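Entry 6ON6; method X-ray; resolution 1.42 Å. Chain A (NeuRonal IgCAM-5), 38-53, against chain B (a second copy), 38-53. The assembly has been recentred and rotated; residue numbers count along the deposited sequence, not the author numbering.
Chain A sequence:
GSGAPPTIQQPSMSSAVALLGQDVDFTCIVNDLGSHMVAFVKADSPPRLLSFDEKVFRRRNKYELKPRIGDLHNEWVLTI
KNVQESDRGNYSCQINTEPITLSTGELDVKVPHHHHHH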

ATOM      1  N   VAL A  38      -8.231   1.563   6.945  1.00 32.79           N
ATOM      2  CA  VAL A  38      -7.403   2.721   6.608  1.00 32.00           C
ATOM      3  C   VAL A  38      -5.981   2.235   6.354  1.00 29.81           C
ATOM      4  O   VAL A  38      -5.419   1.487   7.166  1.00 29.79           O
ATOM      5  CB  VAL A  38      -7.365   3.741   7.759  1.00 30.49           C
ATOM      6  CG1 VAL A  38      -6.460   4.903   7.432  1.00 35.01           C
ATOM      7  CG2 VAL A  38      -8.754   4.284   8.037  1.00 30.83           C
ATOM      8  N   ALA A  39      -5.391   2.692   5.258  1.00 27.03           N
ATOM      9  CA  ALA A  39      -3.992   2.380   4.966  1.00 24.90           C
ATOM     10  C   ALA A  39      -3.254   3.675   4.667  1.00 24.12           C
ATOM     11  O   ALA A  39      -3.806   4.577   4.051  1.00 27.15           O
ATOM     12  CB  ALA A  39      -3.872   1.403   3.780  1.00 27.57           C
ATOM     13  N   PHE A  40      -2.001   3.785   5.108  1.00 25.70           N
ATOM     14  CA  PHE A  40      -1.148   4.911   4.730  1.00 23.08           C
ATOM     15  C   PHE A  40      -0.093   4.414   3.756  1.00 23.59           C
ATOM     16  O   PHE A  40       0.494   3.352   3.965  1.00 24.77           O
ATOM     17  CB  PHE A  40      -0.410   5.509   5.928  1.00 24.36           C
ATOM     18  CG  PHE A  40      -1.272   6.392   6.773  1.00 22.95           C
ATOM     19  CD1 PHE A  40      -1.215   7.773   6.665  1.00 25.77           C
ATOM     20  CD2 PHE A  40      -2.130   5.844   7.701  1.00 29.75           C
ATOM     21  CE1 PHE A  40      -2.034   8.594   7.454  1.00 27.66           C
ATOM     22  CE2 PHE A  40      -2.943   6.666   8.485  1.00 28.34           C
ATOM     23  CZ  PHE A  40      -2.837   8.031   8.386  1.00 27.53           C
ATOM     24  N   VAL A  41       0.136   5.172   2.689  1.00 25.57           N
ATOM     25  CA  VAL A  41       1.061   4.751   1.643  1.00 26.46           C
ATOM     26  C   VAL A  41       1.932   5.948   1.263  1.00 28.88           C
ATOM     27  O   VAL A  41       1.519   7.099   1.377  1.00 29.00           O
ATOM     28  CB  VAL A  41       0.243   4.201   0.450  1.00 28.84           C
ATOM     29  CG1 VAL A  41       1.101   3.802  -0.661  1.00 39.98           C
ATOM     30  CG2 VAL A  41      -0.593   2.992   0.853  1.00 32.67           C
ATOM     31  N   LYS A  42       3.175   5.687   0.871  1.00 28.38           N
ATOM     32  CA  LYS A  42       4.029   6.713   0.292  1.00 26.72           C
ATOM     33  C   LYS A  42       4.097   6.486  -1.207  1.00 30.59           C
ATOM     34  O   LYS A  42       4.411   5.367  -1.649  1.00 30.73           O
ATOM     35  CB  LYS A  42       5.457   6.642   0.840  1.00 31.90           C
ATOM     36  CG  LYS A  42       6.176   7.936   0.527  1.00 37.64           C
ATOM     37  CD  LYS A  42       7.635   7.842   0.661  1.00 41.70           C
ATOM     38  CE  LYS A  42       8.220   9.134   0.173  1.00 39.13           C
ATOM     39  NZ  LYS A  42       9.664   8.990   0.120  1.00 44.89           N
ATOM     40  N   ALA A  43       3.943   7.557  -1.980  1.00 31.14           N
ATOM     41  CA  ALA A  43       4.077   7.461  -3.428  1.00 36.80           C
ATOM     42  C   ALA A  43       5.558   7.435  -3.765  1.00 38.32           C
ATOM     43  O   ALA A  43       6.327   8.294  -3.319  1.00 44.92           O
ATOM     44  CB  ALA A  43       3.395   8.629  -4.139  1.00 40.51           C
ATOM     45  N   ASP A  44       5.967   6.425  -4.510  1.00 43.61           N
ATOM     46  CA  ASP A  44       7.368   6.198  -4.818  1.00 43.26           C
ATOM     47  C   ASP A  44       7.383   5.114  -5.874  1.00 44.29           C
ATOM     48  O   ASP A  44       6.350   4.512  -6.174  1.00 51.83           O
ATOM     49  CB  ASP A  44       8.146   5.767  -3.572  1.00 41.32           C
ATOM     50  CG  ASP A  44       9.019   6.868  -3.032  1.00 49.54           C
ATOM     51  OD1 ASP A  44       9.408   7.749  -3.834  1.00 55.82           O
ATOM     52  OD2 ASP A  44       9.330   6.845  -1.818  1.00 48.30           O
ATOM     53  N   SER A  45       8.547   4.871  -6.453  1.00 49.55           N
ATOM     54  CA  SER A  45       8.650   3.792  -7.435  1.00 50.42           C
ATOM     55  C   SER A  45       9.601   2.747  -6.891  1.00 49.31           C
ATOM     56  O   SER A  45      10.827   2.952  -6.926  1.00 55.89           O
ATOM     57  CB  SER A  45       9.139   4.306  -8.786  1.00 50.82           C
ATOM     58  OG  SER A  45       8.146   5.091  -9.412  1.00 53.34           O
ATOM     59  N   PRO A  46       9.099   1.621  -6.356  1.00 42.58           N
ATOM     60  CA  PRO A  46       7.672   1.345  -6.139  1.00 44.51           C
ATOM     61  C   PRO A  46       7.136   2.017  -4.862  1.00 42.29           C
ATOM     62  O   PRO A  46       7.926   2.414  -3.992  1.00 43.12           O
ATOM     63  CB  PRO A  46       7.631  -0.171  -5.985  1.00 47.29           C
ATOM     64  CG  PRO A  46       9.016  -0.533  -5.474  1.00 49.69           C
ATOM     65  CD  PRO A  46       9.951   0.444  -6.102  1.00 45.85           C
ATOM     66  N   PRO A  47       5.813   2.150  -4.746  1.00 42.47           N
ATOM     67  CA  PRO A  47       5.243   2.747  -3.539  1.00 41.67           C
ATOM     68  C   PRO A  47       5.528   1.857  -2.351  1.00 40.35           C
ATOM     69  O   PRO A  47       5.979   0.709  -2.482  1.00 43.52           O
ATOM     70  CB  PRO A  47       3.744   2.805  -3.828  1.00 42.18           C
ATOM     71  CG  PRO A  47       3.518   1.838  -4.927  1.00 39.97           C
ATOM     72  CD  PRO A  47       4.777   1.699  -5.692  1.00 40.74           C
ATOM     73  N   ARG A  48       5.318   2.427  -1.174  1.00 34.79           N
ATOM     74  CA  ARG A  48       5.591   1.722   0.066  1.00 31.88           C
ATOM     75  C   ARG A  48       4.344   1.774   0.918  1.00 28.03           C
ATOM     76  O   ARG A  48       3.862   2.863   1.242  1.00 31.23           O
ATOM     77  CB  ARG A  48       6.717   2.411   0.805  1.00 35.42           C
ATOM     78  CG  ARG A  48       8.043   2.308   0.075  1.00 41.97           C
ATOM     79  CD  ARG A  48       8.450   0.871  -0.150  1.00 48.91           C
ATOM     80  NE  ARG A  48       9.811   0.808  -0.674  1.00 52.88           N
ATOM     81  CZ  ARG A  48      10.907   0.866   0.084  1.00 54.84           C
ATOM     82  NH1 ARG A  48      10.803   0.979   1.407  1.00 56.44           N
ATOM     83  NH2 ARG A  48      12.108   0.809  -0.478  1.00 54.22           N
ATOM     84  N   LEU A  49       3.816   0.615   1.270  1.00 28.96           N
ATOM     85  CA  LEU A  49       2.832   0.558   2.336  1.00 26.70           C
ATOM     86  C   LEU A  49       3.498   0.945   3.655  1.00 25.85           C
ATOM     87  O   LEU A  49       4.553   0.397   4.032  1.00 30.09           O
ATOM     88  CB  LEU A  49       2.222  -0.836   2.421  1.00 26.83           C
ATOM     89  CG  LEU A  49       1.168  -1.041   3.520  1.00 27.83           C
ATOM     90  CD1 LEU A  49      -0.073  -0.186   3.260  1.00 28.01           C
ATOM     91  CD2 LEU A  49       0.776  -2.525   3.631  1.00 30.45           C
ATOM     92  N   LEU A  50       2.892   1.911   4.361  1.00 25.97           N
ATOM     93  CA  LEU A  50       3.418   2.356   5.643  1.00 23.95           C
ATOM     94  C   LEU A  50       2.631   1.819   6.826  1.00 25.87           C
ATOM     95  O   LEU A  50       3.236   1.511   7.862  1.00 27.11           O
ATOM     96  CB  LEU A  50       3.456   3.886   5.710  1.00 25.29           C
ATOM     97  CG  LEU A  50       4.201   4.575   4.580  1.00 24.48           C
ATOM     98  CD1 LEU A  50       4.125   6.081   4.723  1.00 26.77           C
ATOM     99  CD2 LEU A  50       5.660   4.140   4.573  1.00 29.04           C
ATOM    100  N   SER A  51       1.313   1.644   6.689  1.00 25.72           N
ATOM    101  CA  SER A  51       0.515   1.081   7.768  1.00 26.68           C
ATOM    102  C   SER A  51      -0.759   0.528   7.178  1.00 28.73           C
ATOM    103  O   SER A  51      -1.199   0.972   6.119  1.00 29.16           O
ATOM    104  CB  SER A  51       0.164   2.104   8.851  1.00 25.70           C
ATOM    105  OG  SER A  51      -0.671   3.135   8.316  1.00 28.84           O
ATOM    106  N   PHE A  52      -1.331  -0.452   7.871  1.00 28.81           N
ATOM    107  CA  PHE A  52      -2.609  -1.044   7.498  1.00 30.22           C
ATOM    108  C   PHE A  52      -3.443  -1.195   8.757  1.00 32.26           C
ATOM    109  O   PHE A  52      -2.978  -1.779   9.739  1.00 31.84           O
ATOM    110  CB  PHE A  52      -2.414  -2.420   6.847  1.00 31.44           C
ATOM    111  CG  PHE A  52      -3.707  -3.046   6.439  1.00 31.13           C
ATOM    112  CD1 PHE A  52      -4.366  -2.641   5.289  1.00 32.08           C
ATOM    113  CD2 PHE A  52      -4.309  -3.987   7.244  1.00 37.94           C
ATOM    114  CE1 PHE A  52      -5.582  -3.190   4.932  1.00 33.32           C
ATOM    115  CE2 PHE A  52      -5.538  -4.533   6.891  1.00 34.36           C
ATOM    116  CZ  PHE A  52      -6.171  -4.135   5.735  1.00 33.10           C
ATOM    117  N   ASP A  53      -4.672  -0.681   8.731  1.00 29.78           N
ATOM    118  CA  ASP A  53      -5.505  -0.751   9.926  1.00 31.97           C
ATOM    119  C   ASP A  53      -4.711  -0.156  11.092  1.00 33.00           C
ATOM    120  O   ASP A  53      -4.239   0.982  10.987  1.00 31.27           O
ATOM    121  CB  ASP A  53      -5.976  -2.203  10.130  1.00 36.32           C
ATOM    122  CG  ASP A  53      -7.121  -2.340  11.125  1.00 41.23           C
ATOM    123  OD1 ASP A  53      -7.808  -1.338  11.421  1.00 38.35           O
ATOM    124  OD2 ASP A  53      -7.320  -3.475  11.620  1.00 44.05           O
TER
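Chain B (38-53) VAFVKADSPPRLLSFD

An exact two-fold axis lets a residue beside it meet its own copy, and makes every other contact occur twice. The paired hairpins of NeuRonal IgCAM-5 illustrate the principle. In chain B, as in chain A, residues 38 onward form an extended strand that turns through a loop, with a cis peptide bond before B:Pro46, into strand 48-52. Backbone hydrogen bonds hold the hairpin together, among them B:Leu50 N to B:Phe40 O at 2.8 Å and B:Lys42 N to B:Arg48 O at 2.9 Å. The two copies of strand 48-52 cross nearly at right angles, at -83°, with their axes 8.6 Å apart at closest approach. No hydrogen bond joins the stretches directly; apolar side chains fill the gap.

B:Pro47, B:Leu49 and B:Phe52 cover the most surface. B:Pro47 lies along A:Val41 and A:Ala43, its CG 3.2 Å from A:Val41 CG1 and its CD 3.7 Å from A:Ala43 CB, while its CB meets A:Pro47 CB across the axis at 3.4 Å. B:Leu49, with chi1 t and chi2 p, places CD2 3.8 Å from A:Ala39 CB and 3.6 Å from A:Phe52 CD1, thus bridging the small alanine and the aromatic ring. Farther along the strand, B:Phe52 forms an offset stack with A:Phe52: the centroids are 4.4 Å apart and the planes only 14° from parallel. The offset brings B:Phe52 CB over the face of the A:Phe52 ring, 4.0 Å from its centroid, and symmetry returns the same CH-pi contact.

The charged side chains of B:Lys42 and B:Asp44 pair with each other and stay out of this apolar patch. The CA-to-CB bond of B:Lys42 points away from chain A, and its NZ forms a salt bridge with B:Asp44 OD2 at 2.9 Å. A single water links the loops, donating to A:Asp44 O and B:Asp44 O, each 3.0 Å from the water O.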

ATOM      1  N   VAL B  38       2.761  -9.955   3.419  1.00 32.79           N
ATOM      2  CA  VAL B  38       2.867  -9.680   1.987  1.00 32.00           C
ATOM      3  C   VAL B  38       1.779  -8.683   1.608  1.00 29.81           C
ATOM      4  O   VAL B  38       0.605  -8.873   1.956  1.00 29.79           O
ATOM      5  CB  VAL B  38       2.662 -10.956   1.151  1.00 30.49           C
ATOM      6  CG1 VAL B  38       2.710 -10.656  -0.327  1.00 35.01           C
ATOM      7  CG2 VAL B  38       3.740 -11.977   1.463  1.00 30.83           C
ATOM      8  N   ALA B  39       2.159  -7.651   0.866  1.00 27.03           N
ATOM      9  CA  ALA B  39       1.184  -6.687   0.355  1.00 24.90           C
ATOM     10  C   ALA B  39       1.394  -6.528  -1.143  1.00 24.12           C
ATOM     11  O   ALA B  39       2.521  -6.547  -1.617  1.00 27.15           O
ATOM     12  CB  ALA B  39       1.314  -5.327   1.067  1.00 27.57           C
ATOM     13  N   PHE B  40       0.310  -6.379  -1.903  1.00 25.70           N
ATOM     14  CA  PHE B  40       0.406  -6.049  -3.325  1.00 23.08           C
ATOM     15  C   PHE B  40      -0.032  -4.606  -3.517  1.00 23.59           C
ATOM     16  O   PHE B  40      -1.033  -4.180  -2.942  1.00 24.77           O
ATOM     17  CB  PHE B  40      -0.509  -6.918  -4.187  1.00 24.36           C
ATOM     18  CG  PHE B  40       0.034  -8.291  -4.428  1.00 22.95           C
ATOM     19  CD1 PHE B  40       0.663  -8.620  -5.619  1.00 25.77           C
ATOM     20  CD2 PHE B  40      -0.103  -9.270  -3.470  1.00 29.75           C
ATOM     21  CE1 PHE B  40       1.178  -9.907  -5.832  1.00 27.66           C
ATOM     22  CE2 PHE B  40       0.411 -10.551  -3.686  1.00 28.34           C
ATOM     23  CZ  PHE B  40       0.993 -10.861  -4.891  1.00 27.53           C
ATOM     24  N   VAL B  41       0.721  -3.857  -4.313  1.00 25.57           N
ATOM     25  CA  VAL B  41       0.447  -2.436  -4.501  1.00 26.46           C
ATOM     26  C   VAL B  41       0.564  -2.118  -5.991  1.00 28.88           C
ATOM     27  O   VAL B  41       1.304  -2.768  -6.726  1.00 29.00           O
ATOM     28  CB  VAL B  41       1.439  -1.622  -3.635  1.00 28.84           C
ATOM     29  CG1 VAL B  41       1.257  -0.184  -3.806  1.00 39.98           C
ATOM     30  CG2 VAL B  41       1.279  -1.938  -2.153  1.00 32.67           C
ATOM     31  N   LYS B  42      -0.223  -1.157  -6.464  1.00 28.38           N
ATOM     32  CA  LYS B  42      -0.061  -0.626  -7.809  1.00 26.72           C
ATOM     33  C   LYS B  42       0.608   0.733  -7.707  1.00 30.59           C
ATOM     34  O   LYS B  42       0.131   1.601  -6.956  1.00 30.73           O
ATOM     35  CB  LYS B  42      -1.409  -0.430  -8.511  1.00 31.90           C
ATOM     36  CG  LYS B  42      -1.177  -0.266  -9.997  1.00 37.64           C
ATOM     37  CD  LYS B  42      -2.331   0.295 -10.710  1.00 41.70           C
ATOM     38  CE  LYS B  42      -1.910   0.547 -12.127  1.00 39.13           C
ATOM     39  NZ  LYS B  42      -2.973   1.276 -12.797  1.00 44.89           N
ATOM     40  N   ALA B  43       1.613   0.967  -8.545  1.00 31.14           N
ATOM     41  CA  ALA B  43       2.266   2.270  -8.588  1.00 36.80           C
ATOM     42  C   ALA B  43       1.383   3.215  -9.387  1.00 38.32           C
ATOM     43  O   ALA B  43       0.972   2.904 -10.510  1.00 44.92           O
ATOM     44  CB  ALA B  43       3.655   2.187  -9.217  1.00 40.51           C
ATOM     45  N   ASP B  44       1.053   4.345  -8.788  1.00 43.61           N
ATOM     46  CA  ASP B  44       0.123   5.295  -9.374  1.00 43.26           C
ATOM     47  C   ASP B  44       0.209   6.534  -8.510  1.00 44.29           C
ATOM     48  O   ASP B  44       0.842   6.523  -7.452  1.00 51.83           O
ATOM     49  CB  ASP B  44      -1.302   4.735  -9.395  1.00 41.32           C
ATOM     50  CG  ASP B  44      -1.731   4.313 -10.775  1.00 49.54           C
ATOM     51  OD1 ASP B  44      -1.182   4.873 -11.752  1.00 55.82           O
ATOM     52  OD2 ASP B  44      -2.625   3.442 -10.884  1.00 48.30           O
ATOM     53  N   SER B  45      -0.411   7.612  -8.962  1.00 49.55           N
ATOM     54  CA  SER B  45      -0.425   8.827  -8.148  1.00 50.42           C
ATOM     55  C   SER B  45      -1.861   9.128  -7.773  1.00 49.31           C
ATOM     56  O   SER B  45      -2.624   9.634  -8.615  1.00 55.89           O
ATOM     57  CB  SER B  45       0.191  10.009  -8.892  1.00 50.82           C
ATOM     58  OG  SER B  45       1.586   9.841  -9.028  1.00 53.34           O
ATOM     59  N   PRO B  46      -2.292   8.821  -6.539  1.00 42.58           N
ATOM     60  CA  PRO B  46      -1.517   8.098  -5.521  1.00 44.51           C
ATOM     61  C   PRO B  46      -1.536   6.575  -5.748  1.00 42.29           C
ATOM     62  O   PRO B  46      -2.398   6.068  -6.482  1.00 43.12           O
ATOM     63  CB  PRO B  46      -2.242   8.439  -4.225  1.00 47.29           C
ATOM     64  CG  PRO B  46      -3.667   8.739  -4.659  1.00 49.69           C
ATOM     65  CD  PRO B  46      -3.559   9.364  -6.009  1.00 45.85           C
ATOM     66  N   PRO B  47      -0.599   5.850  -5.133  1.00 42.47           N
ATOM     67  CA  PRO B  47      -0.587   4.396  -5.281  1.00 41.67           C
ATOM     68  C   PRO B  47      -1.832   3.814  -4.651  1.00 40.35           C
ATOM     69  O   PRO B  47      -2.589   4.492  -3.941  1.00 43.52           O
ATOM     70  CB  PRO B  47       0.663   3.957  -4.522  1.00 42.18           C
ATOM     71  CG  PRO B  47       0.997   5.088  -3.626  1.00 39.97           C
ATOM     72  CD  PRO B  47       0.457   6.331  -4.223  1.00 40.74           C
ATOM     73  N   ARG B  48      -2.073   2.552  -4.974  1.00 34.79           N
ATOM     74  CA  ARG B  48      -3.256   1.862  -4.491  1.00 31.88           C
ATOM     75  C   ARG B  48      -2.810   0.580  -3.825  1.00 28.03           C
ATOM     76  O   ARG B  48      -2.163  -0.255  -4.462  1.00 31.23           O
ATOM     77  CB  ARG B  48      -4.156   1.518  -5.657  1.00 35.42           C
ATOM     78  CG  ARG B  48      -4.748   2.749  -6.318  1.00 41.97           C
ATOM     79  CD  ARG B  48      -5.549   3.579  -5.346  1.00 48.91           C
ATOM     80  NE  ARG B  48      -6.260   4.640  -6.054  1.00 52.88           N
ATOM     81  CZ  ARG B  48      -7.428   4.472  -6.674  1.00 54.84           C
ATOM     82  NH1 ARG B  48      -8.026   3.281  -6.667  1.00 56.44           N
ATOM     83  NH2 ARG B  48      -8.002   5.490  -7.301  1.00 54.22           N
ATOM     84  N   LEU B  49      -3.138   0.425  -2.554  1.00 28.96           N
ATOM     85  CA  LEU B  49      -3.045  -0.884  -1.933  1.00 26.70           C
ATOM     86  C   LEU B  49      -4.068  -1.819  -2.577  1.00 25.85           C
ATOM     87  O   LEU B  49      -5.267  -1.492  -2.681  1.00 30.09           O
ATOM     88  CB  LEU B  49      -3.272  -0.776  -0.431  1.00 26.83           C
ATOM     89  CG  LEU B  49      -3.212  -2.096   0.354  1.00 27.83           C
ATOM     90  CD1 LEU B  49      -1.809  -2.702   0.306  1.00 28.01           C
ATOM     91  CD2 LEU B  49      -3.650  -1.883   1.814  1.00 30.45           C
ATOM     92  N   LEU B  50      -3.594  -2.988  -3.030  1.00 25.97           N
ATOM     93  CA  LEU B  50      -4.472  -3.972  -3.646  1.00 23.95           C
ATOM     94  C   LEU B  50      -4.794  -5.138  -2.727  1.00 25.87           C
ATOM     95  O   LEU B  50      -5.926  -5.638  -2.764  1.00 27.11           O
ATOM     96  CB  LEU B  50      -3.860  -4.504  -4.945  1.00 25.29           C
ATOM     97  CG  LEU B  50      -3.469  -3.451  -5.968  1.00 24.48           C
ATOM     98  CD1 LEU B  50      -2.827  -4.089  -7.182  1.00 26.77           C
ATOM     99  CD2 LEU B  50      -4.696  -2.660  -6.400  1.00 29.04           C
ATOM    100  N   SER B  51      -3.858  -5.549  -1.865  1.00 25.72           N
ATOM    101  CA  SER B  51      -4.128  -6.624  -0.922  1.00 26.68           C
ATOM    102  C   SER B  51      -3.143  -6.514   0.217  1.00 28.73           C
ATOM    103  O   SER B  51      -2.056  -5.965   0.049  1.00 29.16           O
ATOM    104  CB  SER B  51      -4.018  -8.016  -1.550  1.00 25.70           C
ATOM    105  OG  SER B  51      -2.675  -8.268  -1.977  1.00 28.84           O
ATOM    106  N   PHE B  52      -3.548  -7.032   1.372  1.00 28.81           N
ATOM    107  CA  PHE B  52      -2.696  -7.094   2.553  1.00 30.22           C
ATOM    108  C   PHE B  52      -2.856  -8.468   3.177  1.00 32.26           C
ATOM    109  O   PHE B  52      -3.980  -8.897   3.446  1.00 31.84           O
ATOM    110  CB  PHE B  52      -3.087  -6.020   3.577  1.00 31.44           C
ATOM    111  CG  PHE B  52      -2.221  -6.049   4.793  1.00 31.13           C
ATOM    112  CD1 PHE B  52      -0.945  -5.507   4.774  1.00 32.08           C
ATOM    113  CD2 PHE B  52      -2.648  -6.685   5.935  1.00 37.94           C
ATOM    114  CE1 PHE B  52      -0.127  -5.569   5.885  1.00 33.32           C
ATOM    115  CE2 PHE B  52      -1.821  -6.756   7.053  1.00 34.36           C
ATOM    116  CZ  PHE B  52      -0.564  -6.197   7.025  1.00 33.10           C
ATOM    117  N   ASP B  53      -1.738  -9.155   3.416  1.00 29.78           N
ATOM    118  CA  ASP B  53      -1.829 -10.501   3.970  1.00 31.97           C
ATOM    119  C   ASP B  53      -2.768 -11.318   3.078  1.00 33.00           C
ATOM    120  O   ASP B  53      -2.544 -11.388   1.865  1.00 31.27           O
ATOM    121  CB  ASP B  53      -2.247 -10.412   5.450  1.00 36.32           C
ATOM    122  CG  ASP B  53      -2.035 -11.708   6.224  1.00 41.23           C
ATOM    123  OD1 ASP B  53      -1.265 -12.583   5.769  1.00 38.35           O
ATOM    124  OD2 ASP B  53      -2.665 -11.845   7.299  1.00 44.05           O
TER
HETATM  125  O   HOH W   1       3.489   5.353  -6.609  0.50 49.26           O